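Local coordinates for protein KmHsv2 (Kluyveromyces marxianus, PDB 3VU4) that probably binds phosphoinositides at membranes, as a seven-bladed beta-propeller of the PROPPIN family related to the autophagy protein Atg18, at residues V83-D88 with D93-K98; S122-K125 with K131-T134; Q273-H278 with M286-S291; V334-D337 with R342-I345; R221-K224 with V229-R232. One frame throughout, in Å; residues are numbered along the deposited sequence.

How the interactions relate
All five contacts lie toward the outside of a seven-bladed beta-propeller, most of them joining the third strand of a blade to what follows it. Interactions 1 and 2 belong to successive blades, their centres about 15 Å apart, and they touch where I97 CG2 meets F124 CE2 at 3.4 Å. Interactions 3, 4 and 5 form another neighbourhood: Q273 packs on W343 between interactions 3 and 4, and Q290 lies against R232 between 3 and 5. The centres of interactions 1 and 3 are about 50 Å apart. Separate sulfates mark interactions 2, 3 and 5; the one at interaction 5 sits in a basic pocket consistent with a phosphoinositide phosphate site.

Interaction 1 (V83-D88 with D93-K98); sequences VHIWDD and DVSRIK
H84 and D93 make the polar side-chain link of this antiparallel hairpin. H84 ND1 donates to D93 OD2 at 2.8 Å, on the syn lone pair of the carboxylate, whose plane is turned 58° from the imidazole. With CG anti to the carbonyl carbon (chi1 -61°), the ring leans across to D93, and CG of R96 lies over one of its faces. The other carboxylate oxygen, D93 OD1, sits at the edge of the W86 indole, 3.3 Å from CE3. A leucine in place of H84 would probably leave the carboxylate of D93 without its N-H donor and freer to turn. Among the backbones, V83 and I97 exchange two hydrogen bonds, and I85 N donates to S95 O at 3.0 Å. I85 O takes V94 N at 2.8 Å and S95 N only weakly, and V94 and S95 both face I85, a classic beta bulge. The closer apolar contact lies at the bulge, I85 CG2 3.4 Å from V94 CG1; I85 CG1 also faces I97 CD1. Strand 92-98 is the outermost of its blade. V83, I85 and I97 pack on strands 103-108 and 112-117 of the next blade, while the H84 and W86 rings meet F75 of strand 72-76.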
# COMPACT_ATOMS: atom_id res chain seq x y z
N VAL A 83 17.50 -12.59 0.26
CA VAL A 83 16.58 -12.04 -0.73
C VAL A 83 17.10 -12.35 -2.13
O VAL A 83 18.17 -11.89 -2.53
CB VAL A 83 16.44 -10.51 -0.58
CG1 VAL A 83 15.62 -9.94 -1.72
CG2 VAL A 83 15.79 -10.18 0.76
N HIS A 84 16.34 -13.14 -2.88
CA HIS A 84 16.74 -13.52 -4.22
C HIS A 84 16.19 -12.61 -5.29
O HIS A 84 14.98 -12.40 -5.37
CB HIS A 84 16.26 -14.94 -4.54
CG HIS A 84 16.79 -16.00 -3.63
ND1 HIS A 84 17.64 -16.99 -4.07
CD2 HIS A 84 16.55 -16.26 -2.32
CE1 HIS A 84 17.90 -17.82 -3.07
NE2 HIS A 84 17.25 -17.40 -2.00
N ILE A 85 17.07 -12.05 -6.12
CA ILE A 85 16.62 -11.23 -7.23
C ILE A 85 16.58 -12.28 -8.33
O ILE A 85 17.61 -12.86 -8.67
CB ILE A 85 17.62 -10.13 -7.59
CG1 ILE A 85 17.95 -9.31 -6.34
CG2 ILE A 85 17.04 -9.23 -8.67
CD1 ILE A 85 16.75 -8.62 -5.72
N TRP A 86 15.39 -12.55 -8.87
CA TRP A 86 15.22 -13.58 -9.89
C TRP A 86 14.73 -13.07 -11.24
O TRP A 86 14.00 -12.08 -11.31
CB TRP A 86 14.26 -14.64 -9.33
CG TRP A 86 13.73 -15.67 -10.28
CD1 TRP A 86 12.71 -15.51 -11.19
CD2 TRP A 86 14.09 -17.05 -10.33
NE1 TRP A 86 12.42 -16.72 -11.79
CE2 TRP A 86 13.26 -17.68 -11.28
CE3 TRP A 86 15.05 -17.83 -9.66
CZ2 TRP A 86 13.34 -19.04 -11.58
CZ3 TRP A 86 15.14 -19.19 -9.96
CH2 TRP A 86 14.29 -19.78 -10.91
N ASP A 87 15.15 -13.75 -12.30
CA ASP A 87 14.77 -13.37 -13.66
C ASP A 87 13.59 -14.23 -14.12
O ASP A 87 13.66 -15.46 -14.11
CB ASP A 87 15.96 -13.56 -14.61
CG ASP A 87 15.77 -12.87 -15.95
OD1 ASP A 87 14.75 -13.14 -16.63
OD2 ASP A 87 16.63 -12.05 -16.32
N ASP A 88 12.52 -13.57 -14.53
CA ASP A 88 11.30 -14.23 -14.99
C ASP A 88 11.47 -15.09 -16.23
O ASP A 88 11.22 -16.29 -16.20
CB ASP A 88 10.22 -13.20 -15.29
CG ASP A 88 9.23 -13.06 -14.17
OD1 ASP A 88 8.85 -14.10 -13.60
OD2 ASP A 88 8.84 -11.92 -13.86
N ASP A 93 18.49 -17.02 -11.00
CA ASP A 93 18.81 -16.10 -9.91
C ASP A 93 19.85 -15.15 -10.50
O ASP A 93 20.88 -15.59 -11.00
CB ASP A 93 19.42 -16.89 -8.74
CG ASP A 93 18.61 -16.77 -7.46
OD1 ASP A 93 17.37 -16.80 -7.53
OD2 ASP A 93 19.23 -16.67 -6.37
N VAL A 94 19.58 -13.85 -10.47
CA VAL A 94 20.52 -12.88 -11.00
C VAL A 94 21.28 -12.23 -9.85
O VAL A 94 22.13 -11.38 -10.07
CB VAL A 94 19.83 -11.76 -11.80
CG1 VAL A 94 19.10 -10.83 -10.85
CG2 VAL A 94 20.85 -10.98 -12.60
N SER A 95 20.96 -12.64 -8.63
CA SER A 95 21.62 -12.09 -7.45
C SER A 95 21.05 -12.63 -6.14
O SER A 95 19.91 -13.11 -6.08
CB SER A 95 21.49 -10.57 -7.45
OG SER A 95 22.09 -10.02 -6.29
N ARG A 96 21.86 -12.56 -5.10
CA ARG A 96 21.49 -13.00 -3.76
C ARG A 96 21.96 -11.87 -2.86
O ARG A 96 23.01 -11.29 -3.10
CB ARG A 96 22.23 -14.28 -3.37
CG ARG A 96 21.39 -15.53 -3.19
CD ARG A 96 22.22 -16.59 -2.45
NE ARG A 96 23.56 -16.71 -3.03
CZ ARG A 96 24.61 -17.25 -2.41
NH1 ARG A 96 24.50 -17.72 -1.18
NH2 ARG A 96 25.78 -17.31 -3.04
N ILE A 97 21.18 -11.56 -1.83
CA ILE A 97 21.55 -10.52 -0.88
C ILE A 97 21.18 -11.05 0.49
O ILE A 97 20.08 -11.54 0.69
CB ILE A 97 20.79 -9.21 -1.16
CG1 ILE A 97 21.15 -8.69 -2.56
CG2 ILE A 97 21.15 -8.17 -0.12
CD1 ILE A 97 20.30 -7.51 -3.01
N LYS A 98 22.12 -10.98 1.43
CA LYS A 98 21.85 -11.50 2.76
C LYS A 98 21.93 -10.45 3.85
O LYS A 98 22.76 -9.55 3.80
CB LYS A 98 22.84 -12.62 3.10
CG LYS A 98 22.52 -13.33 4.40
CD LYS A 98 23.73 -14.04 4.98
CE LYS A 98 23.34 -14.94 6.14
NZ LYS A 98 22.52 -16.10 5.68

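Interaction 2 (S122-K125 with K131-T134); sequences SVFK and KRIT. With SO4 (sulfate ion), chain D.
F124 and R132 pair their backbones where the loop leaving the third strand of a propeller blade crosses back over the end of strand 120-125, meeting it in a single bridge before the outer strand 137-139. Two hydrogen bonds flank the bridge: I133 N donates to V123 O at 3.0 Å, and K125 N to K131 O at 2.9 Å. The side chains of F124 and R132 run side by side the same way, with R132 CG over one face of the phenyl ring, toward its rim. I133 lays its CD1 against the K125 backbone, 3.3 Å from K125 CA and 3.5 Å from K125 CB; CG1 stands anti to the carbonyl carbon (chi1 -52°), which turns that branch to the strand. An alanine at I133 would probably open a gap beside K125 and F112, which the isoleucine also touches. Further along, T134 CG2 meets V123 CB. K131 and R132 also hold a sulfate, probably from the crystallisation liquor: K131 NZ reaches its O4 at 2.9 Å, and R132 N points almost straight at its O3, 3.0 Å away. In the second shell, Y117 of strand 112-117 touches R132 and also hydrogen-bonds S122 OG. D136 ties the arginine's end to the strand, its OD2 in a salt bridge with R132 NH2 and its OD1 hydrogen-bonded to S122 OG.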
# COMPACT_ATOMS: atom_id res chain seq x y z
N SER A 122 18.30 -1.48 5.06
CA SER A 122 19.47 -1.45 4.19
C SER A 122 19.08 -1.22 2.75
O SER A 122 18.14 -1.83 2.24
CB SER A 122 20.27 -2.75 4.30
OG SER A 122 20.96 -2.84 5.53
N VAL A 123 19.80 -0.34 2.08
CA VAL A 123 19.50 -0.07 0.69
C VAL A 123 20.66 -0.58 -0.16
O VAL A 123 21.78 -0.10 -0.03
CB VAL A 123 19.29 1.44 0.43
CG1 VAL A 123 18.67 1.65 -0.94
CG2 VAL A 123 18.41 2.05 1.51
N PHE A 124 20.38 -1.56 -1.00
CA PHE A 124 21.40 -2.10 -1.88
C PHE A 124 21.13 -1.53 -3.27
O PHE A 124 20.09 -0.92 -3.50
CB PHE A 124 21.33 -3.63 -1.92
CG PHE A 124 21.60 -4.29 -0.60
CD1 PHE A 124 20.66 -4.23 0.43
CD2 PHE A 124 22.80 -4.95 -0.37
CE1 PHE A 124 20.92 -4.82 1.67
CE2 PHE A 124 23.07 -5.54 0.87
CZ PHE A 124 22.13 -5.47 1.88
N LYS A 125 22.07 -1.72 -4.20
CA LYS A 125 21.89 -1.22 -5.55
C LYS A 125 21.23 -2.29 -6.39
O LYS A 125 21.55 -3.47 -6.27
CB LYS A 125 23.23 -0.87 -6.19
CG LYS A 125 23.10 -0.51 -7.66
CD LYS A 125 24.43 -0.30 -8.36
CE LYS A 125 24.20 0.06 -9.82
NZ LYS A 125 25.45 0.31 -10.58
N LYS A 131 25.51 -3.99 -3.93
CA LYS A 131 25.99 -3.67 -2.60
C LYS A 131 25.30 -2.43 -2.03
O LYS A 131 24.62 -1.70 -2.76
CB LYS A 131 27.50 -3.44 -2.65
CG LYS A 131 28.26 -4.50 -3.45
CD LYS A 131 28.88 -5.56 -2.55
CE LYS A 131 30.07 -5.00 -1.78
NZ LYS A 131 30.80 -6.04 -1.00
N ARG A 132 25.49 -2.19 -0.74
CA ARG A 132 24.90 -1.04 -0.06
C ARG A 132 25.26 0.29 -0.72
O ARG A 132 26.44 0.63 -0.83
CB ARG A 132 25.36 -0.98 1.39
CG ARG A 132 24.90 -2.09 2.31
CD ARG A 132 25.53 -1.84 3.68
NE ARG A 132 24.86 -2.49 4.80
CZ ARG A 132 24.91 -3.79 5.07
NH1 ARG A 132 25.60 -4.61 4.29
NH2 ARG A 132 24.28 -4.27 6.13
N ILE A 133 24.26 1.06 -1.13
CA ILE A 133 24.51 2.36 -1.74
C ILE A 133 24.57 3.43 -0.65
O ILE A 133 24.91 4.58 -0.92
CB ILE A 133 23.38 2.76 -2.70
CG1 ILE A 133 23.12 1.64 -3.70
CG2 ILE A 133 23.76 4.04 -3.44
CD1 ILE A 133 21.94 1.94 -4.62
N THR A 134 24.24 3.05 0.58
CA THR A 134 24.24 4.01 1.67
C THR A 134 24.36 3.33 3.03
O THR A 134 24.25 2.11 3.12
CB THR A 134 22.96 4.85 1.64
OG1 THR A 134 23.00 5.82 2.69
CG2 THR A 134 21.74 3.96 1.83
S SO4 D . 28.37 -4.20 1.64
O1 SO4 D . 29.20 -3.00 1.45
O2 SO4 D . 28.03 -4.32 3.07
O3 SO4 D . 27.14 -4.09 0.84
O4 SO4 D . 29.11 -5.40 1.22

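Interaction 3 (Q273-H278 with M286-S291); sequences QDNKRH and MKYFQS. With SO4 (sulfate ion), chain F.
In the long excursion between strands 263-268 and 296-299, which in this family probably reaches toward the membrane, Y288 of one limb reaches the backbone of K276 on the other. Its OH donates to K276 O at 2.7 Å, in the carbonyl plane and on a lone pair. The N275 amide stacks on one face of the phenol ring, planes 25° apart, with ND2 over the centre and CB 3.2 Å from Y288 CZ. N271 OD1 takes a hydrogen bond from ND2, which steadies the amide's turn. R277 comes to the ring's edge, its NH2 3.4 Å from Y288 CE1, because its chain bends at chi2 and chi3. M286 O lies over a face of the same guanidinium, too poorly placed for a hydrogen bond. The backbones meet where M286 N donates to R277 O at 3.0 Å. A sulfate, probably from the crystallisation liquor, is gripped by three N-H groups: R277 N, H278 N and H278 ND1, the last 2.8 Å from its O2. Beyond this contact the excursion continues through the short strands 278-279 and 284-285. At its base Q290 NE2 bonds E268 at the end of strand 263-268, and Q273 packs on W343 of strand 342-352.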
# COMPACT_ATOMS: atom_id res chain seq x y z
N GLN A 273 -14.15 15.89 -8.53
CA GLN A 273 -15.15 16.17 -9.55
C GLN A 273 -15.18 17.58 -10.15
O GLN A 273 -14.49 18.49 -9.69
CB GLN A 273 -16.53 15.87 -8.96
CG GLN A 273 -16.55 14.65 -8.04
CD GLN A 273 -16.48 13.34 -8.82
OE1 GLN A 273 -17.50 12.80 -9.24
NE2 GLN A 273 -15.26 12.84 -9.01
N ASP A 274 -15.98 17.72 -11.20
CA ASP A 274 -16.21 19.00 -11.87
C ASP A 274 -17.61 19.30 -11.34
O ASP A 274 -18.60 18.76 -11.83
CB ASP A 274 -16.26 18.83 -13.38
CG ASP A 274 -16.50 20.14 -14.09
OD1 ASP A 274 -15.71 21.08 -13.89
OD2 ASP A 274 -17.49 20.22 -14.85
N ASN A 275 -17.68 20.14 -10.31
CA ASN A 275 -18.94 20.41 -9.66
C ASN A 275 -19.71 21.65 -10.07
O ASN A 275 -19.19 22.55 -10.71
CB ASN A 275 -18.70 20.46 -8.15
CG ASN A 275 -17.86 19.30 -7.67
OD1 ASN A 275 -18.30 18.15 -7.71
ND2 ASN A 275 -16.64 19.59 -7.24
N LYS A 276 -20.98 21.66 -9.68
CA LYS A 276 -21.84 22.79 -9.96
C LYS A 276 -21.41 23.92 -9.05
O LYS A 276 -21.09 23.70 -7.88
CB LYS A 276 -23.30 22.42 -9.69
CG LYS A 276 -23.75 21.20 -10.45
CD LYS A 276 -25.26 21.01 -10.36
CE LYS A 276 -25.97 22.03 -11.22
NZ LYS A 276 -25.44 22.01 -12.62
N ARG A 277 -21.40 25.14 -9.57
CA ARG A 277 -21.02 26.29 -8.78
C ARG A 277 -22.19 26.89 -7.99
O ARG A 277 -21.99 27.74 -7.14
CB ARG A 277 -20.40 27.35 -9.69
CG ARG A 277 -18.94 27.69 -9.39
CD ARG A 277 -18.03 26.47 -9.48
NE ARG A 277 -17.91 25.71 -8.22
CZ ARG A 277 -17.32 26.15 -7.12
NH1 ARG A 277 -16.76 27.36 -7.09
NH2 ARG A 277 -17.25 25.38 -6.04
N HIS A 278 -23.41 26.43 -8.25
CA HIS A 278 -24.57 26.95 -7.53
C HIS A 278 -25.57 25.90 -7.06
O HIS A 278 -25.53 24.76 -7.49
CB HIS A 278 -25.31 28.01 -8.37
CG HIS A 278 -24.46 29.19 -8.71
ND1 HIS A 278 -23.64 29.21 -9.82
CD2 HIS A 278 -24.22 30.34 -8.04
CE1 HIS A 278 -22.92 30.32 -9.80
NE2 HIS A 278 -23.25 31.02 -8.74
N MET A 286 -22.05 27.15 -4.19
CA MET A 286 -21.54 25.87 -3.71
C MET A 286 -20.04 25.84 -3.41
O MET A 286 -19.22 26.26 -4.22
CB MET A 286 -21.87 24.76 -4.72
CG MET A 286 -23.30 24.26 -4.66
SD MET A 286 -23.77 23.66 -3.02
CE MET A 286 -22.59 22.30 -2.77
N LYS A 287 -19.71 25.34 -2.22
CA LYS A 287 -18.32 25.20 -1.79
C LYS A 287 -18.11 23.73 -1.47
O LYS A 287 -19.04 23.04 -1.02
CB LYS A 287 -18.04 26.05 -0.55
CG LYS A 287 -18.09 27.53 -0.80
CD LYS A 287 -17.01 27.95 -1.75
CE LYS A 287 -17.19 29.40 -2.15
NZ LYS A 287 -16.21 29.79 -3.20
N TYR A 288 -16.91 23.23 -1.70
CA TYR A 288 -16.63 21.81 -1.43
C TYR A 288 -15.44 21.62 -0.50
O TYR A 288 -14.31 21.39 -0.94
CB TYR A 288 -16.40 21.06 -2.75
CG TYR A 288 -17.58 21.17 -3.69
CD1 TYR A 288 -17.73 22.29 -4.53
CD2 TYR A 288 -18.58 20.20 -3.70
CE1 TYR A 288 -18.86 22.45 -5.34
CE2 TYR A 288 -19.72 20.34 -4.50
CZ TYR A 288 -19.85 21.48 -5.32
OH TYR A 288 -20.99 21.64 -6.08
N PHE A 289 -15.69 21.72 0.80
CA PHE A 289 -14.62 21.55 1.77
C PHE A 289 -14.54 20.09 2.18
O PHE A 289 -15.51 19.34 2.07
CB PHE A 289 -14.86 22.45 2.98
CG PHE A 289 -14.87 23.92 2.64
CD1 PHE A 289 -13.91 24.45 1.79
CD2 PHE A 289 -15.85 24.76 3.17
CE1 PHE A 289 -13.93 25.81 1.45
CE2 PHE A 289 -15.87 26.12 2.84
CZ PHE A 289 -14.91 26.64 1.99
N GLN A 290 -13.36 19.69 2.65
CA GLN A 290 -13.14 18.31 3.05
C GLN A 290 -13.67 17.95 4.43
O GLN A 290 -13.30 18.56 5.43
CB GLN A 290 -11.65 17.97 2.95
CG GLN A 290 -11.17 17.85 1.51
CD GLN A 290 -11.48 19.10 0.69
OE1 GLN A 290 -10.95 20.18 0.94
NE2 GLN A 290 -12.37 18.95 -0.31
N SER A 291 -14.55 16.96 4.47
CA SER A 291 -15.13 16.49 5.71
C SER A 291 -14.08 15.87 6.61
O SER A 291 -13.09 15.30 6.14
CB SER A 291 -16.21 15.45 5.46
OG SER A 291 -16.65 14.89 6.69
S SO4 F . -23.84 26.12 -12.11
O1 SO4 F . -22.46 25.67 -12.36
O2 SO4 F . -23.85 27.59 -12.04
O3 SO4 F . -24.72 25.67 -13.21
O4 SO4 F . -24.38 25.55 -10.85

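Interaction 4 (V334-D337 with R342-I345); sequences VVFD and RWLI
The W343 indole lies across the strand opposite, and V334 and F336 pack on it, F336 over one face and V334 CG1 at the benzo end. F336 comes down on the indole edge first: its CD1 is 3.4 Å from W343 CD1, and the F336 ring and the five-membered ring make a T-shaped pair with planes at 71°. Behind that edge, F336 CB sits squarely over the six-membered ring, 3.9 Å from its centroid, in a CH-pi contact. F336 therefore covers both rings of the indole, one with its aromatic edge and one with its methylene. V334 brings its CG1 to 3.4 Å from W343 CE3; CG1 is anti to the backbone N (chi1 -177°), and that carries this methyl to the tryptophan while CG2 turns to I345 CG1.

The frame for this relief is the antiparallel beta hairpin of strands 328-337 and 342-352, the last two strands of a propeller blade. V335 and L344 form a hydrogen-bonded pair, with L344 N 2.7 Å from V335 O; D337 and R342 form the next, with D337 N 2.9 Å from R342 O. On the other face of the sheet the fit is shallower: L344 CD1 rests against D337 CB at 3.9 Å. The D337 carboxylate turns to the hairpin's own turn, where OD2 accepts from M340 N. F336 also leans on E341. The indole continues onto L295 and C296, and I345 packs against C296 and F298 of strand 296-299.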
# COMPACT_ATOMS: atom_id res chain seq x y z
N VAL A 334 -16.48 3.92 -6.49
CA VAL A 334 -16.93 4.96 -5.57
C VAL A 334 -17.66 5.97 -6.45
O VAL A 334 -17.09 6.52 -7.39
CB VAL A 334 -15.74 5.63 -4.86
CG1 VAL A 334 -16.24 6.66 -3.87
CG2 VAL A 334 -14.90 4.59 -4.15
N VAL A 335 -18.93 6.20 -6.14
CA VAL A 335 -19.76 7.09 -6.94
C VAL A 335 -20.59 8.07 -6.13
O VAL A 335 -21.12 7.72 -5.07
CB VAL A 335 -20.72 6.26 -7.80
CG1 VAL A 335 -21.57 7.17 -8.68
CG2 VAL A 335 -19.93 5.26 -8.63
N PHE A 336 -20.72 9.30 -6.63
CA PHE A 336 -21.54 10.29 -5.94
C PHE A 336 -22.96 10.27 -6.50
O PHE A 336 -23.17 10.35 -7.71
CB PHE A 336 -20.97 11.71 -6.08
CG PHE A 336 -21.63 12.70 -5.16
CD1 PHE A 336 -21.33 12.71 -3.79
CD2 PHE A 336 -22.61 13.58 -5.63
CE1 PHE A 336 -22.00 13.57 -2.92
CE2 PHE A 336 -23.29 14.44 -4.76
CZ PHE A 336 -22.98 14.43 -3.40
N ASP A 337 -23.92 10.15 -5.60
CA ASP A 337 -25.33 10.11 -5.94
C ASP A 337 -25.92 11.49 -5.59
O ASP A 337 -26.10 11.79 -4.41
CB ASP A 337 -26.01 9.04 -5.09
CG ASP A 337 -27.41 8.73 -5.53
OD1 ASP A 337 -27.56 7.99 -6.52
OD2 ASP A 337 -28.37 9.24 -4.90
N ARG A 342 -24.85 12.04 -1.58
CA ARG A 342 -24.02 11.16 -0.78
C ARG A 342 -23.21 10.19 -1.65
O ARG A 342 -23.68 9.74 -2.69
CB ARG A 342 -24.93 10.38 0.17
CG ARG A 342 -24.31 10.06 1.51
CD ARG A 342 -25.09 10.68 2.67
NE ARG A 342 -25.10 12.14 2.56
CZ ARG A 342 -25.74 12.95 3.40
NH1 ARG A 342 -26.43 12.48 4.42
NH2 ARG A 342 -25.71 14.25 3.19
N TRP A 343 -21.99 9.89 -1.23
CA TRP A 343 -21.14 8.96 -1.97
C TRP A 343 -21.53 7.53 -1.63
O TRP A 343 -21.87 7.23 -0.49
CB TRP A 343 -19.68 9.13 -1.60
CG TRP A 343 -19.05 10.35 -2.13
CD1 TRP A 343 -19.02 11.59 -1.54
CD2 TRP A 343 -18.30 10.47 -3.34
NE1 TRP A 343 -18.29 12.46 -2.31
CE2 TRP A 343 -17.84 11.80 -3.43
CE3 TRP A 343 -17.97 9.57 -4.37
CZ2 TRP A 343 -17.06 12.25 -4.49
CZ3 TRP A 343 -17.20 10.02 -5.44
CH2 TRP A 343 -16.75 11.35 -5.49
N LEU A 344 -21.47 6.65 -2.62
CA LEU A 344 -21.82 5.26 -2.40
C LEU A 344 -20.75 4.36 -2.99
O LEU A 344 -20.05 4.74 -3.93
CB LEU A 344 -23.16 4.92 -3.05
CG LEU A 344 -24.35 5.78 -2.60
CD1 LEU A 344 -25.54 5.48 -3.49
CD2 LEU A 344 -24.68 5.51 -1.13
N ILE A 345 -20.61 3.18 -2.42
CA ILE A 345 -19.63 2.22 -2.90
C ILE A 345 -20.40 1.03 -3.42
O ILE A 345 -21.31 0.53 -2.76
CB ILE A 345 -18.69 1.78 -1.76
CG1 ILE A 345 -17.79 2.96 -1.37
CG2 ILE A 345 -17.85 0.59 -2.20
CD1 ILE A 345 -16.98 2.73 -0.10

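Interaction 5 (R221-K224 with V229-R232); sequences RVFK and VLVR. With SO4 (sulfate ion), chain E.
Strands 219-224 and 230-235 run antiparallel as a hairpin, and a classic beta bulge interrupts their pairing where V231 and R232 both face V222. V222 O accepts from two amides, V231 N at 2.8 Å and R232 N at 3.2 Å, while V222 N donates to R232 O and K224 N to V229 O. These are the last two strands of a propeller blade. On one side of the hairpin L230 lays its CD1 over a face of the F223 ring, 4.3 Å from the centroid in a CH-pi contact; with CG anti to the backbone N (chi1 178°), the branch is swung over the ring, and the same methyl touches R221 CB. K224 stretches out over the two valines, its CG 3.4 Å from V231 CG2 and its CD 3.6 Å from V229 CG2. V222 CB meets R232 CB at 3.8 Å, and the arginine then leads away to donate from NE to I269 O. R221 is positioned by E233, which holds its NE in a salt bridge. Its guanidinium turns an edge to a sulfate also bound by H194, T195, N196 and S214, a setting consistent with a phosphoinositide site: the N-H of R221 NH1 meets sulfate O1 at 3.1 Å, with an angle of 175°.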
# COMPACT_ATOMS: atom_id res chain seq x y z
N ARG A 221 -3.84 11.01 9.66
CA ARG A 221 -3.24 12.29 9.27
C ARG A 221 -2.53 12.26 7.93
O ARG A 221 -1.99 11.23 7.51
CB ARG A 221 -2.25 12.76 10.34
CG ARG A 221 -2.87 12.97 11.70
CD ARG A 221 -1.94 13.70 12.66
NE ARG A 221 -2.66 14.11 13.86
CZ ARG A 221 -2.59 13.49 15.04
NH1 ARG A 221 -1.82 12.42 15.20
NH2 ARG A 221 -3.34 13.91 16.05
N VAL A 222 -2.52 13.41 7.26
CA VAL A 222 -1.85 13.52 5.98
C VAL A 222 -0.89 14.68 6.04
O VAL A 222 -1.28 15.79 6.41
CB VAL A 222 -2.85 13.76 4.84
CG1 VAL A 222 -2.12 13.73 3.52
CG2 VAL A 222 -3.95 12.72 4.87
N PHE A 223 0.37 14.43 5.68
CA PHE A 223 1.41 15.46 5.68
C PHE A 223 2.05 15.60 4.31
O PHE A 223 2.03 14.66 3.51
CB PHE A 223 2.54 15.13 6.68
CG PHE A 223 2.08 14.81 8.08
CD1 PHE A 223 1.63 13.53 8.42
CD2 PHE A 223 2.11 15.79 9.07
CE1 PHE A 223 1.22 13.23 9.72
CE2 PHE A 223 1.71 15.50 10.39
CZ PHE A 223 1.26 14.21 10.71
N LYS A 224 2.62 16.78 4.04
CA LYS A 224 3.35 17.03 2.80
C LYS A 224 4.71 16.39 3.05
O LYS A 224 5.30 16.61 4.11
CB LYS A 224 3.61 18.52 2.57
CG LYS A 224 2.44 19.37 2.15
CD LYS A 224 2.95 20.81 2.01
CE LYS A 224 1.83 21.80 1.71
NZ LYS A 224 2.27 23.20 1.96
N VAL A 229 4.34 19.36 6.83
CA VAL A 229 3.29 20.10 7.50
C VAL A 229 1.97 19.33 7.39
O VAL A 229 1.70 18.69 6.36
CB VAL A 229 3.12 21.54 6.91
CG1 VAL A 229 4.49 22.21 6.82
CG2 VAL A 229 2.47 21.49 5.54
N LEU A 230 1.16 19.39 8.44
CA LEU A 230 -0.12 18.71 8.48
C LEU A 230 -1.10 19.34 7.50
O LEU A 230 -1.53 20.48 7.67
CB LEU A 230 -0.68 18.75 9.89
CG LEU A 230 -2.06 18.11 10.07
CD1 LEU A 230 -2.01 16.64 9.65
CD2 LEU A 230 -2.49 18.26 11.52
N VAL A 231 -1.47 18.58 6.48
CA VAL A 231 -2.38 19.05 5.45
C VAL A 231 -3.84 18.63 5.68
O VAL A 231 -4.76 19.38 5.37
CB VAL A 231 -1.90 18.53 4.09
CG1 VAL A 231 -2.88 18.90 3.00
CG2 VAL A 231 -0.54 19.12 3.79
N ARG A 232 -4.04 17.43 6.22
CA ARG A 232 -5.39 16.92 6.48
C ARG A 232 -5.45 16.05 7.73
O ARG A 232 -4.46 15.44 8.14
CB ARG A 232 -5.88 16.08 5.31
CG ARG A 232 -5.98 16.81 4.00
CD ARG A 232 -7.30 17.53 3.87
NE ARG A 232 -7.37 18.22 2.59
CZ ARG A 232 -7.35 19.54 2.47
NH1 ARG A 232 -7.28 20.31 3.54
NH2 ARG A 232 -7.41 20.09 1.26
S SO4 E . -2.51 9.70 18.28
O1 SO4 E . -1.68 10.84 17.87
O2 SO4 E . -3.45 9.38 17.19
O3 SO4 E . -1.68 8.51 18.54
O4 SO4 E . -3.24 10.05 19.51